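Local coordinates for protein DNA-(apurinic or apyrimidinic site) endonuclease 2 (PDB 6WCD) that cleaves DNA at abasic sites as a weak endonuclease and resects strands in the 3'-to-5' direction as a magnesium- or manganese-dependent exonuclease, at residues G10-R15 against E44-V49; G100-F105 against L164-E169; S289-E294 against D299-K304. One frame throughout, in Å; residues are numbered along the deposited sequence.

Along the chain the three contacts follow one another without overlap, all in the catalytic domain of the endonuclease/exonuclease/phosphatase fold. Contacts 1 and 3 are related through the six-stranded sheet: residues 10-15 follow strand 2-7, which pairs with strand 303-307 of the contact 3 hairpin. Their centres are about 19 Å apart, their nearest atoms about 7 Å. Contact 2, on helix 152-173, which packs on strand 133-142 of the second sheet, is about 32 Å from contact 1 and 29 Å from contact 3 between centres, across the chain's centre from both. Contacts 1 and 3 thus border the metal site, near N9 and E34 and through D299 and H300, whereas contact 2 is surface packing.

Contact 1: residues G10-R15 against E44-V49; sequences GIRATR and EPSAIV. With BU1 (1,4-butanediol), chain F.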
ATOM      1  N   GLY A  10       9.018   4.245   9.527  1.00 11.79           N
ATOM      2  CA  GLY A  10       9.163   5.601  10.018  1.00 13.33           C
ATOM      3  C   GLY A  10       9.903   6.475   8.983  1.00 12.52           C
ATOM      4  O   GLY A  10      11.096   6.271   8.737  1.00 13.92           O
ATOM      5  N   ILE A  11       9.229   7.468   8.412  1.00 12.31           N
ATOM      6  CA  ILE A  11       9.892   8.372   7.467  1.00 11.28           C
ATOM      7  C   ILE A  11      11.098   9.041   8.091  1.00 12.98           C
ATOM      8  O   ILE A  11      12.192   9.069   7.520  1.00 14.84           O
ATOM      9  CB  ILE A  11       8.913   9.412   6.930  1.00 12.44           C
ATOM     10  CG1 ILE A  11       7.903   8.762   5.994  1.00 12.91           C
ATOM     11  CG2 ILE A  11       9.640  10.534   6.184  1.00 15.18           C
ATOM     12  CD1 ILE A  11       6.775   9.703   5.546  1.00 13.51           C
ATOM     13  N   ARG A  12      10.931   9.622   9.268  1.00 14.00           N
ATOM     14  CA  ARG A  12      12.029  10.302   9.955  1.00 15.22           C
ATOM     15  C   ARG A  12      13.169   9.346  10.303  1.00 18.24           C
ATOM     16  O   ARG A  12      14.341   9.739  10.259  1.00 17.88           O
ATOM     17  CB  ARG A  12      11.508  10.990  11.208  1.00 20.01           C
ATOM     18  CG  ARG A  12      10.652  12.250  10.943  1.00 18.24           C
ATOM     19  CD  ARG A  12      11.521  13.326  10.444  1.00 19.46           C
ATOM     20  NE  ARG A  12      10.847  14.621  10.326  1.00 17.05           N
ATOM     21  CZ  ARG A  12      11.521  15.743  10.195  1.00 18.12           C
ATOM     22  NH1 ARG A  12      12.856  15.734  10.158  1.00 17.84           N
ATOM     23  NH2 ARG A  12      10.876  16.919  10.185  1.00 20.21           N
ATOM     24  N   ALA A  13      12.844   8.092  10.657  1.00 17.64           N
ATOM     25  CA  ALA A  13      13.840   7.138  11.137  1.00 17.24           C
ATOM     26  C   ALA A  13      14.836   6.703  10.051  1.00 16.83           C
ATOM     27  O   ALA A  13      15.892   6.150  10.389  1.00 18.99           O
ATOM     28  CB  ALA A  13      13.094   5.944  11.705  1.00 18.11           C
ATOM     29  N   THR A  14      14.553   6.954   8.789  1.00 15.75           N
ATOM     30  CA  THR A  14      15.543   6.668   7.754  1.00 17.10           C
ATOM     31  C   THR A  14      16.773   7.557   7.855  1.00 18.65           C
ATOM     32  O   THR A  14      17.836   7.186   7.353  1.00 20.38           O
ATOM     33  CB  THR A  14      14.964   6.835   6.352  1.00 18.83           C
ATOM     34  OG1 THR A  14      14.551   8.214   6.155  1.00 18.24           O
ATOM     35  CG2 THR A  14      13.804   5.927   6.128  1.00 17.22           C
ATOM     36  N   ARG A  15      16.664   8.720   8.524  1.00 16.79           N
ATOM     37  CA  ARG A  15      17.750   9.671   8.697  1.00 18.90           C
ATOM     38  C   ARG A  15      18.316  10.166   7.370  1.00 17.53           C
ATOM     39  O   ARG A  15      19.502  10.524   7.278  1.00 21.11           O
ATOM     40  CB  ARG A  15      18.843   9.097   9.602  1.00 22.46           C
ATOM     41  CG  ARG A  15      18.322   8.737  11.009  1.00 26.78           C
ATOM     42  CD  ARG A  15      17.646   9.942  11.693  1.00 25.06           C
ATOM     43  NE  ARG A  15      17.194   9.634  13.044  1.00 29.25           N
ATOM     44  CZ  ARG A  15      17.937   9.782  14.122  1.00 38.18           C
ATOM     45  NH1 ARG A  15      19.170  10.281  14.029  1.00 37.47           N
ATOM     46  NH2 ARG A  15      17.417   9.450  15.298  1.00 39.50           N
ATOM     47  N   GLU A  44       5.781  18.853   8.589  1.00 15.59           N
ATOM     48  CA  GLU A  44       5.665  19.334   7.221  1.00 15.63           C
ATOM     49  C   GLU A  44       6.735  18.741   6.336  1.00 17.70           C
ATOM     50  O   GLU A  44       6.421  18.362   5.193  1.00 16.16           O
ATOM     51  CB  GLU A  44       5.722  20.858   7.224  1.00 18.70           C
ATOM     52  CG  GLU A  44       5.356  21.434   5.873  1.00 20.81           C
ATOM     53  CD  GLU A  44       5.573  22.941   5.831  1.00 64.44           C
ATOM     54  OE1 GLU A  44       6.649  23.395   6.271  1.00 75.02           O
ATOM     55  OE2 GLU A  44       4.668  23.666   5.368  1.00 76.58           O
ATOM     56  N   PRO A  45       7.980  18.592   6.773  1.00 15.18           N
ATOM     57  CA  PRO A  45       8.993  18.031   5.846  1.00 16.18           C
ATOM     58  C   PRO A  45       8.717  16.608   5.438  1.00 19.81           C
ATOM     59  O   PRO A  45       9.183  16.201   4.376  1.00 19.78           O
ATOM     60  CB  PRO A  45      10.296  18.150   6.644  1.00 17.17           C
ATOM     61  CG  PRO A  45      10.058  19.336   7.568  1.00 21.01           C
ATOM     62  CD  PRO A  45       8.582  19.177   7.981  1.00 17.95           C
ATOM     63  N   SER A  46       8.032  15.809   6.252  1.00 15.22           N
ATOM     64  CA  SER A  46       7.725  14.441   5.890  1.00 13.42           C
ATOM     65  C   SER A  46       6.497  14.368   5.016  1.00 17.35           C
ATOM     66  O   SER A  46       6.299  13.342   4.360  1.00 17.40           O
ATOM     67  CB  SER A  46       7.548  13.611   7.145  1.00 16.23           C
ATOM     68  OG  SER A  46       8.759  13.486   7.863  1.00 18.02           O
ATOM     69  N   ALA A  47       5.661  15.374   5.008  1.00 15.35           N
ATOM     70  CA  ALA A  47       4.394  15.330   4.278  1.00 17.93           C
ATOM     71  C   ALA A  47       4.455  16.048   2.950  1.00 21.45           C
ATOM     72  O   ALA A  47       3.823  15.588   1.989  1.00 27.15           O
ATOM     73  CB  ALA A  47       3.286  15.932   5.136  1.00 24.32           C
ATOM     74  N   ILE A  48       5.168  17.156   2.848  1.00 16.89           N
ATOM     75  CA  ILE A  48       5.189  17.996   1.657  1.00 18.47           C
ATOM     76  C   ILE A  48       6.598  17.957   1.100  1.00 20.67           C
ATOM     77  O   ILE A  48       7.555  18.431   1.738  1.00 20.65           O
ATOM     78  CB  ILE A  48       4.708  19.414   1.972  1.00 24.66           C
ATOM     79  CG1 ILE A  48       3.220  19.315   2.350  1.00 25.14           C
ATOM     80  CG2 ILE A  48       4.811  20.309   0.722  1.00 28.19           C
ATOM     81  CD1 ILE A  48       2.602  20.588   2.780  1.00 31.24           C
ATOM     82  N   VAL A  49       6.753  17.355  -0.085  1.00 18.36           N
ATOM     83  CA  VAL A  49       8.049  17.210  -0.708  1.00 16.62           C
ATOM     84  C   VAL A  49       8.015  17.856  -2.087  1.00 17.15           C
ATOM     85  O   VAL A  49       7.103  17.564  -2.886  1.00 17.23           O
ATOM     86  CB  VAL A  49       8.415  15.705  -0.830  1.00 15.61           C
ATOM     87  CG1 VAL A  49       9.751  15.561  -1.445  1.00 19.41           C
ATOM     88  CG2 VAL A  49       8.402  15.048   0.545  1.00 18.09           C
TER
HETATM   89  C1  BU1 F 405      11.717   9.968  14.937  1.00 53.30           C
HETATM   90  C2  BU1 F 405      12.979   9.381  14.269  1.00 45.68           C
HETATM   91  C3  BU1 F 405      13.230   7.973  14.813  1.00 65.72           C
HETATM   92  C4  BU1 F 405      14.721   7.625  14.814  1.00 69.01           C
HETATM   93  O5  BU1 F 405      11.301  11.209  14.385  1.00 31.80           O
HETATM   94  O6  BU1 F 405      14.897   6.224  14.845  1.00 66.51           O
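S46 O is buried against I11 with no polar partner in the model; the nearest side-chain atom from the facing segment is the apolar I11 CD1, at 3.9 Å. This is a loop-to-helix contact in the DNase I-like α/β fold: residues 10-15 form a turn between strand 2-7 and helix 18-25, and S46 belongs to the short helix 44-47. The serine hydroxyl does most of the touching. I11 CG2, the branch anti to the backbone N, comes up to S46 OG at 3.5 Å, while CG1 (chi1 -70°) carries CD1 to the carbonyl. R12 passes the same hydroxyl with NE 3.4 Å from S46 OG, then continues past P45, where NH2 lies 3.7 Å from P45 CG and the two side chains cross obliquely; the bend of R12 at chi2 (-70°) carries the guanidinium toward P45 and S46. D43 settles the polar ends: its OD2 hydrogen-bonds S46 OG and its OD1 makes a salt bridge with R12 NH2, so one carboxylate ties the arginine to the serine. The turn itself is held from within, T14 OG1 donating to I11 O at 2.9 Å. Backbone bonds of G10 to E34 and of I11 to T35 join it to the residues just after strand 29-33, E34 being a magnesium ligand whose side chain is about 8 Å from that of I11. On the side of R12, A13 and R15 a 1,4-butanediol is bound. R12 CB lies 3.2 Å from the diol O5, and R15 NH2 approaches the diol C4 at 3.3 Å, near the guanidinium plane.

Contact 2: residues G100-F105 against L164-E169; sequences GNTEQF and LQTRAE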
ATOM      1  N   GLY A 100     -18.841  -1.387  -1.555  1.00 19.71           N
ATOM      2  CA  GLY A 100     -19.233  -2.768  -1.409  1.00 21.09           C
ATOM      3  C   GLY A 100     -20.160  -2.961  -0.206  1.00 22.37           C
ATOM      4  O   GLY A 100     -20.490  -2.037   0.540  1.00 24.03           O
ATOM      5  N   ASN A 101     -20.587  -4.204  -0.043  1.00 22.10           N
ATOM      6  CA  ASN A 101     -21.587  -4.558   0.945  1.00 23.48           C
ATOM      7  C   ASN A 101     -20.883  -4.824   2.268  1.00 22.72           C
ATOM      8  O   ASN A 101     -20.145  -5.800   2.402  1.00 24.17           O
ATOM      9  CB  ASN A 101     -22.378  -5.775   0.472  1.00 26.07           C
ATOM     10  CG  ASN A 101     -23.456  -6.175   1.449  1.00 33.79           C
ATOM     11  OD1 ASN A 101     -23.361  -5.879   2.618  1.00 31.32           O
ATOM     12  ND2 ASN A 101     -24.503  -6.826   0.959  1.00 52.67           N
ATOM     13  N   THR A 102     -21.105  -3.956   3.253  1.00 21.03           N
ATOM     14  CA  THR A 102     -20.464  -4.148   4.555  1.00 21.76           C
ATOM     15  C   THR A 102     -21.489  -4.492   5.629  1.00 24.75           C
ATOM     16  O   THR A 102     -21.284  -4.197   6.805  1.00 22.24           O
ATOM     17  CB  THR A 102     -19.609  -2.938   4.961  1.00 24.48           C
ATOM     18  OG1 THR A 102     -20.417  -1.756   4.959  1.00 28.45           O
ATOM     19  CG2 THR A 102     -18.460  -2.747   3.999  1.00 26.26           C
ATOM     20  N   GLU A 103     -22.592  -5.151   5.239  1.00 20.95           N
ATOM     21  CA  GLU A 103     -23.641  -5.548   6.173  1.00 25.29           C
ATOM     22  C   GLU A 103     -23.108  -6.321   7.371  1.00 25.62           C
ATOM     23  O   GLU A 103     -23.672  -6.242   8.459  1.00 29.15           O
ATOM     24  CB  GLU A 103     -24.673  -6.407   5.422  1.00 28.30           C
ATOM     25  CG  GLU A 103     -26.054  -6.454   6.032  1.00 68.83           C
ATOM     26  CD  GLU A 103     -27.075  -7.001   5.045  1.00 94.51           C
ATOM     27  OE1 GLU A 103     -26.658  -7.695   4.089  1.00 94.26           O
ATOM     28  OE2 GLU A 103     -28.283  -6.725   5.210  1.00105.37           O
ATOM     29  N   GLN A 104     -22.040  -7.073   7.176  1.00 23.86           N
ATOM     30  CA  GLN A 104     -21.479  -7.888   8.254  1.00 29.06           C
ATOM     31  C   GLN A 104     -20.687  -7.081   9.267  1.00 29.57           C
ATOM     32  O   GLN A 104     -20.274  -7.642  10.278  1.00 32.02           O
ATOM     33  CB  GLN A 104     -20.520  -8.943   7.693  1.00 39.79           C
ATOM     34  CG  GLN A 104     -21.109  -9.920   6.715  1.00 62.43           C
ATOM     35  CD  GLN A 104     -20.097 -10.324   5.653  1.00 78.12           C
ATOM     36  OE1 GLN A 104     -19.137  -9.598   5.383  1.00 74.60           O
ATOM     37  NE2 GLN A 104     -20.307 -11.487   5.049  1.00 84.60           N
ATOM     38  N   PHE A 105     -20.447  -5.799   9.023  1.00 26.97           N
ATOM     39  CA  PHE A 105     -19.703  -4.938   9.942  1.00 25.53           C
ATOM     40  C   PHE A 105     -20.587  -3.864  10.601  1.00 33.02           C
ATOM     41  O   PHE A 105     -21.184  -3.027   9.901  1.00 32.51           O
ATOM     42  CB  PHE A 105     -18.593  -4.184   9.179  1.00 19.43           C
ATOM     43  CG  PHE A 105     -17.605  -5.047   8.439  1.00 18.14           C
ATOM     44  CD1 PHE A 105     -17.866  -5.532   7.191  1.00 20.61           C
ATOM     45  CD2 PHE A 105     -16.318  -5.255   8.974  1.00 19.10           C
ATOM     46  CE1 PHE A 105     -16.898  -6.277   6.486  1.00 24.71           C
ATOM     47  CE2 PHE A 105     -15.399  -6.010   8.312  1.00 20.55           C
ATOM     48  CZ  PHE A 105     -15.659  -6.505   7.079  1.00 22.87           C
ATOM     49  N   LEU A 164     -10.733  -5.060   3.271  1.00 12.62           N
ATOM     50  CA  LEU A 164      -9.899  -4.774   2.109  1.00 12.67           C
ATOM     51  C   LEU A 164     -10.397  -5.511   0.886  1.00 14.16           C
ATOM     52  O   LEU A 164     -10.535  -4.907  -0.185  1.00 14.91           O
ATOM     53  CB  LEU A 164      -8.464  -5.167   2.438  1.00 13.45           C
ATOM     54  CG  LEU A 164      -7.474  -5.136   1.271  1.00 13.63           C
ATOM     55  CD1 LEU A 164      -7.360  -3.735   0.680  1.00 14.50           C
ATOM     56  CD2 LEU A 164      -6.118  -5.610   1.803  1.00 15.25           C
ATOM     57  N   GLN A 165     -10.699  -6.806   1.017  1.00 14.18           N
ATOM     58  CA  GLN A 165     -11.244  -7.554  -0.115  1.00 15.00           C
ATOM     59  C   GLN A 165     -12.550  -6.960  -0.589  1.00 14.75           C
ATOM     60  O   GLN A 165     -12.778  -6.796  -1.815  1.00 16.34           O
ATOM     61  CB  GLN A 165     -11.393  -9.029   0.254  1.00 17.22           C
ATOM     62  CG  GLN A 165     -11.992  -9.843  -0.831  1.00 16.46           C
ATOM     63  CD  GLN A 165     -11.868 -11.306  -0.591  1.00 21.18           C
ATOM     64  OE1 GLN A 165     -11.579 -11.751   0.514  1.00 23.55           O
ATOM     65  NE2 GLN A 165     -12.147 -12.093  -1.639  1.00 24.41           N
ATOM     66  N   THR A 166     -13.442  -6.667   0.343  1.00 15.66           N
ATOM     67  CA  THR A 166     -14.743  -6.111  -0.019  1.00 15.21           C
ATOM     68  C   THR A 166     -14.567  -4.838  -0.829  1.00 15.58           C
ATOM     69  O   THR A 166     -15.213  -4.638  -1.863  1.00 17.37           O
ATOM     70  CB  THR A 166     -15.551  -5.844   1.247  1.00 17.93           C
ATOM     71  OG1 THR A 166     -15.836  -7.081   1.914  1.00 20.93           O
ATOM     72  CG2 THR A 166     -16.908  -5.218   0.898  1.00 19.51           C
ATOM     73  N   ARG A 167     -13.723  -3.936  -0.354  1.00 15.12           N
ATOM     74  CA  ARG A 167     -13.586  -2.654  -1.031  1.00 14.70           C
ATOM     75  C   ARG A 167     -12.919  -2.816  -2.395  1.00 14.04           C
ATOM     76  O   ARG A 167     -13.343  -2.211  -3.378  1.00 15.60           O
ATOM     77  CB  ARG A 167     -12.793  -1.684  -0.157  1.00 15.09           C
ATOM     78  CG  ARG A 167     -12.644  -0.299  -0.794  1.00 14.05           C
ATOM     79  CD  ARG A 167     -13.998   0.392  -0.897  1.00 14.83           C
ATOM     80  NE  ARG A 167     -13.946   1.726  -1.493  1.00 15.72           N
ATOM     81  CZ  ARG A 167     -13.539   2.808  -0.848  1.00 17.90           C
ATOM     82  NH1 ARG A 167     -13.092   2.728   0.377  1.00 17.02           N
ATOM     83  NH2 ARG A 167     -13.555   4.007  -1.454  1.00 17.86           N
ATOM     84  N   ALA A 168     -11.825  -3.578  -2.452  1.00 14.90           N
ATOM     85  CA  ALA A 168     -11.067  -3.706  -3.694  1.00 14.44           C
ATOM     86  C   ALA A 168     -11.903  -4.353  -4.775  1.00 16.53           C
ATOM     87  O   ALA A 168     -11.874  -3.912  -5.939  1.00 16.82           O
ATOM     88  CB  ALA A 168      -9.809  -4.506  -3.434  1.00 15.61           C
ATOM     89  N   GLU A 169     -12.676  -5.383  -4.424  1.00 15.88           N
ATOM     90  CA  GLU A 169     -13.538  -6.037  -5.412  1.00 16.98           C
ATOM     91  C   GLU A 169     -14.684  -5.130  -5.834  1.00 19.59           C
ATOM     92  O   GLU A 169     -15.103  -5.165  -7.013  1.00 19.52           O
ATOM     93  CB  GLU A 169     -14.021  -7.382  -4.868  1.00 18.25           C
ATOM     94  CG  GLU A 169     -12.845  -8.339  -4.747  1.00 20.17           C
ATOM     95  CD  GLU A 169     -13.229  -9.734  -4.304  1.00 26.90           C
ATOM     96  OE1 GLU A 169     -14.436 -10.023  -4.069  1.00 28.88           O
ATOM     97  OE2 GLU A 169     -12.302 -10.547  -4.191  1.00 25.59           O
TER
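T166 touches N101 next to the F105 ring, which has T102 O in plane at its edge, H162 meeting it with ring planes about 20° apart, R159 in a cation-pi contact, and L110 and L113 of helix 107-114 packed on it. T166 reaches the loop with its methyl. CG2, set anti to the backbone N, lies 3.6 Å from N101 O and 4.1 Å from G100 CA, and T102 CG2 meets it more loosely at 4.3 Å. The loop is shaped by an Asx turn, E103 N donating to N101 OD1 at 2.8 Å, overlapping a type I beta turn from T102 to F105 that is closed by F105 N on T102 O. In the DNase I-like fold, this loop lies against the T166 side of helix 152-173, while L164 and A168 pack on strand 133-142. The T166 hydroxyl turns back into the helix, where OG1 bonds H162 O; the ring of the same histidine, through NE2, is hydrogen-bonded to Q104 OE1, and R159 NH2 to Q104 O.

Contact 3: residues S289-E294 against D299-K304; sequences SVIMPE and DHCPVK
M292 lies across P302 at about a right angle and slants past K304, its sulfur touching both: SD is 3.8 Å from P302 CB and also 3.8 Å from K304 CB. The sulfur also meets the lysine further out, with SD 3.9 Å from K304 CD, since the lysine chain runs extended beyond CG. V290 lies alongside K304 on the same face of the sheet, pointing the same way, with CG2 4.1 Å from K304 CB. The opposite face carries I291 and V303, likewise side by side; I291 has two conformers, and in one of them CG2 lies 3.5 Å from C301 SG, so this touch may not be constant. P293 closes the far end loosely over C301 SG.

These pairs sit on an antiparallel beta hairpin of strands 286-291 and 303-307, the edge of the six-stranded sheet. V290 and K304 are the hydrogen-bonded pair, with V290 N to K304 O at 2.9 Å (160° at the hydrogen) and K304 N to V290 O at 3.0 Å; I291 and V303 are the non-hydrogen-bonded pair. Beyond the regular strand M292 N still reaches P302 O at 2.9 Å, the N lying 30° out of the plane of the P302 carbonyl. On its other side strand 303-307 pairs with strand 2-7, through V303 and S5.

D299, a magnesium-binding residue, and H300, predicted to act as proton acceptor, precede this strand; H300 ND1 bonds D273 OD2 and H300 O bonds W6 NE1. The chemistry is thus three backbone bonds between the strands with apolar packing on both faces, while the lysine's charge is carried away to L25 O and D26 O, which K304 NZ bonds, leaving its hydrocarbon to M292.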
ATOM      1  N   SER A 289       7.841  -6.837 -12.166  1.00 14.24           N
ATOM      2  CA  SER A 289       7.610  -6.553 -10.758  1.00 13.45           C
ATOM      3  C   SER A 289       8.773  -7.177 -10.026  1.00 12.87           C
ATOM      4  O   SER A 289       9.042  -8.361 -10.247  1.00 15.25           O
ATOM      5  CB  SER A 289       6.285  -7.147 -10.314  1.00 15.26           C
ATOM      6  OG  SER A 289       6.027  -6.866  -8.970  1.00 15.41           O
ATOM      7  N   VAL A 290       9.474  -6.401  -9.206  1.00 13.25           N
ATOM      8  CA  VAL A 290      10.748  -6.778  -8.641  1.00 13.99           C
ATOM      9  C   VAL A 290      10.808  -6.394  -7.161  1.00 14.05           C
ATOM     10  O   VAL A 290       9.977  -5.629  -6.632  1.00 13.01           O
ATOM     11  CB  VAL A 290      11.937  -6.124  -9.379  1.00 14.79           C
ATOM     12  CG1 VAL A 290      11.884  -6.429 -10.904  1.00 18.90           C
ATOM     13  CG2 VAL A 290      11.951  -4.657  -9.156  1.00 15.61           C
ATOM     14  N   ILE A 291      11.844  -6.903  -6.515  1.00 12.96           N
ATOM     15  CA  ILE A 291      12.266  -6.540  -5.162  0.53 14.78           C
ATOM     16  C   ILE A 291      13.466  -5.613  -5.322  1.00 15.17           C
ATOM     17  O   ILE A 291      14.281  -5.784  -6.228  1.00 17.28           O
ATOM     18  CB  ILE A 291      12.668  -7.776  -4.322  0.53 16.67           C
ATOM     19  CG1 ILE A 291      11.751  -8.966  -4.581  0.53 14.82           C
ATOM     20  CG2 ILE A 291      12.716  -7.419  -2.831  0.53 16.83           C
ATOM     21  CD1 ILE A 291      10.332  -8.723  -4.157  0.53 15.77           C
ATOM     22  N   MET A 292      13.621  -4.644  -4.423  1.00 14.61           N
ATOM     23  CA  MET A 292      14.761  -3.710  -4.413  1.00 15.08           C
ATOM     24  C   MET A 292      15.606  -3.880  -3.143  1.00 15.34           C
ATOM     25  O   MET A 292      15.632  -3.012  -2.266  1.00 14.98           O
ATOM     26  CB  MET A 292      14.231  -2.272  -4.508  1.00 14.55           C
ATOM     27  CG  MET A 292      13.320  -1.940  -5.691  1.00 16.85           C
ATOM     28  SD  MET A 292      12.783  -0.202  -5.692  1.00 17.48           S
ATOM     29  CE  MET A 292      14.286   0.552  -6.330  1.00 20.13           C
ATOM     30  N   PRO A 293      16.319  -5.005  -3.002  1.00 16.29           N
ATOM     31  CA  PRO A 293      17.008  -5.273  -1.737  1.00 16.34           C
ATOM     32  C   PRO A 293      18.193  -4.348  -1.496  1.00 15.23           C
ATOM     33  O   PRO A 293      18.720  -4.343  -0.358  1.00 19.62           O
ATOM     34  CB  PRO A 293      17.462  -6.731  -1.898  1.00 23.23           C
ATOM     35  CG  PRO A 293      17.536  -6.956  -3.278  1.00 21.72           C
ATOM     36  CD  PRO A 293      16.450  -6.112  -3.942  1.00 18.61           C
ATOM     37  N   GLU A 294      18.610  -3.595  -2.512  1.00 17.66           N
ATOM     38  CA  GLU A 294      19.710  -2.661  -2.366  1.00 21.93           C
ATOM     39  C   GLU A 294      19.355  -1.411  -1.601  1.00 21.26           C
ATOM     40  O   GLU A 294      20.270  -0.673  -1.184  1.00 22.49           O
ATOM     41  CB  GLU A 294      20.254  -2.251  -3.755  1.00 21.44           C
ATOM     42  CG  GLU A 294      19.352  -1.326  -4.612  1.00 24.84           C
ATOM     43  CD  GLU A 294      18.159  -2.000  -5.303  1.00 23.73           C
ATOM     44  OE1 GLU A 294      17.963  -3.218  -5.158  1.00 22.42           O
ATOM     45  OE2 GLU A 294      17.426  -1.272  -6.034  1.00 25.97           O
ATOM     46  N   ASP A 299      13.604  -1.715   7.989  1.00 14.41           N
ATOM     47  CA  ASP A 299      13.680  -3.139   8.199  1.00 13.56           C
ATOM     48  C   ASP A 299      13.046  -3.915   7.018  1.00 16.01           C
ATOM     49  O   ASP A 299      13.130  -5.069   6.942  1.00 16.19           O
ATOM     50  CB  ASP A 299      13.168  -3.594   9.579  1.00 15.99           C
ATOM     51  CG  ASP A 299      11.746  -3.156   9.899  1.00 18.53           C
ATOM     52  OD1 ASP A 299      11.152  -2.383   9.196  1.00 15.63           O
ATOM     53  OD2 ASP A 299      11.278  -3.651  10.925  1.00 19.86           O
ATOM     54  N   HIS A 300      12.345  -3.213   6.134  1.00 13.28           N
ATOM     55  CA  HIS A 300      11.868  -3.782   4.891  1.00 12.58           C
ATOM     56  C   HIS A 300      12.639  -3.136   3.749  1.00 13.11           C
ATOM     57  O   HIS A 300      13.131  -1.995   3.896  1.00 12.83           O
ATOM     58  CB  HIS A 300      10.383  -3.504   4.626  1.00 11.80           C
ATOM     59  CG  HIS A 300       9.442  -4.040   5.652  1.00 13.67           C
ATOM     60  ND1 HIS A 300       8.369  -4.825   5.289  1.00 16.55           N
ATOM     61  CD2 HIS A 300       9.317  -3.815   6.973  1.00 16.22           C
ATOM     62  CE1 HIS A 300       7.649  -5.104   6.363  1.00 16.98           C
ATOM     63  NE2 HIS A 300       8.202  -4.519   7.408  1.00 15.00           N
ATOM     64  N   CYS A 301      12.647  -3.788   2.609  1.00 12.03           N
ATOM     65  CA  CYS A 301      13.072  -3.120   1.383  1.00 11.12           C
ATOM     66  C   CYS A 301      11.879  -2.878   0.474  1.00 12.91           C
ATOM     67  O   CYS A 301      10.827  -3.486   0.640  1.00 13.07           O
ATOM     68  CB  CYS A 301      14.146  -3.906   0.637  1.00 13.92           C
ATOM     69  SG  CYS A 301      13.611  -5.429  -0.106  1.00 14.66           S
ATOM     70  N   PRO A 302      11.996  -1.981  -0.494  1.00 10.57           N
ATOM     71  CA  PRO A 302      10.880  -1.722  -1.395  1.00 11.78           C
ATOM     72  C   PRO A 302      10.636  -2.842  -2.396  1.00 11.20           C
ATOM     73  O   PRO A 302      11.499  -3.690  -2.676  1.00 13.20           O
ATOM     74  CB  PRO A 302      11.323  -0.467  -2.167  1.00 12.14           C
ATOM     75  CG  PRO A 302      12.465   0.084  -1.392  1.00 11.45           C
ATOM     76  CD  PRO A 302      13.134  -1.120  -0.757  1.00 11.48           C
ATOM     77  N   VAL A 303       9.444  -2.783  -2.977  1.00 11.04           N
ATOM     78  CA  VAL A 303       9.080  -3.532  -4.177  1.00 10.36           C
ATOM     79  C   VAL A 303       8.638  -2.527  -5.246  1.00 11.04           C
ATOM     80  O   VAL A 303       8.201  -1.417  -4.939  1.00 10.41           O
ATOM     81  CB  VAL A 303       7.999  -4.573  -3.906  1.00 12.25           C
ATOM     82  CG1 VAL A 303       8.516  -5.595  -2.888  1.00 14.84           C
ATOM     83  CG2 VAL A 303       6.734  -3.957  -3.316  1.00 13.19           C
ATOM     84  N   LYS A 304       8.842  -2.882  -6.512  1.00 12.38           N
ATOM     85  CA  LYS A 304       8.630  -1.931  -7.602  1.00 11.27           C
ATOM     86  C   LYS A 304       8.027  -2.638  -8.799  1.00 11.23           C
ATOM     87  O   LYS A 304       8.457  -3.731  -9.174  1.00 13.36           O
ATOM     88  CB  LYS A 304       9.955  -1.255  -7.974  1.00 11.74           C
ATOM     89  CG  LYS A 304       9.863  -0.178  -9.041  1.00 13.33           C
ATOM     90  CD  LYS A 304      11.186   0.607  -9.116  1.00 15.49           C
ATOM     91  CE  LYS A 304      11.081   1.679 -10.124  1.00 17.54           C
ATOM     92  NZ  LYS A 304      12.398   2.423 -10.071  1.00 19.26           N
TER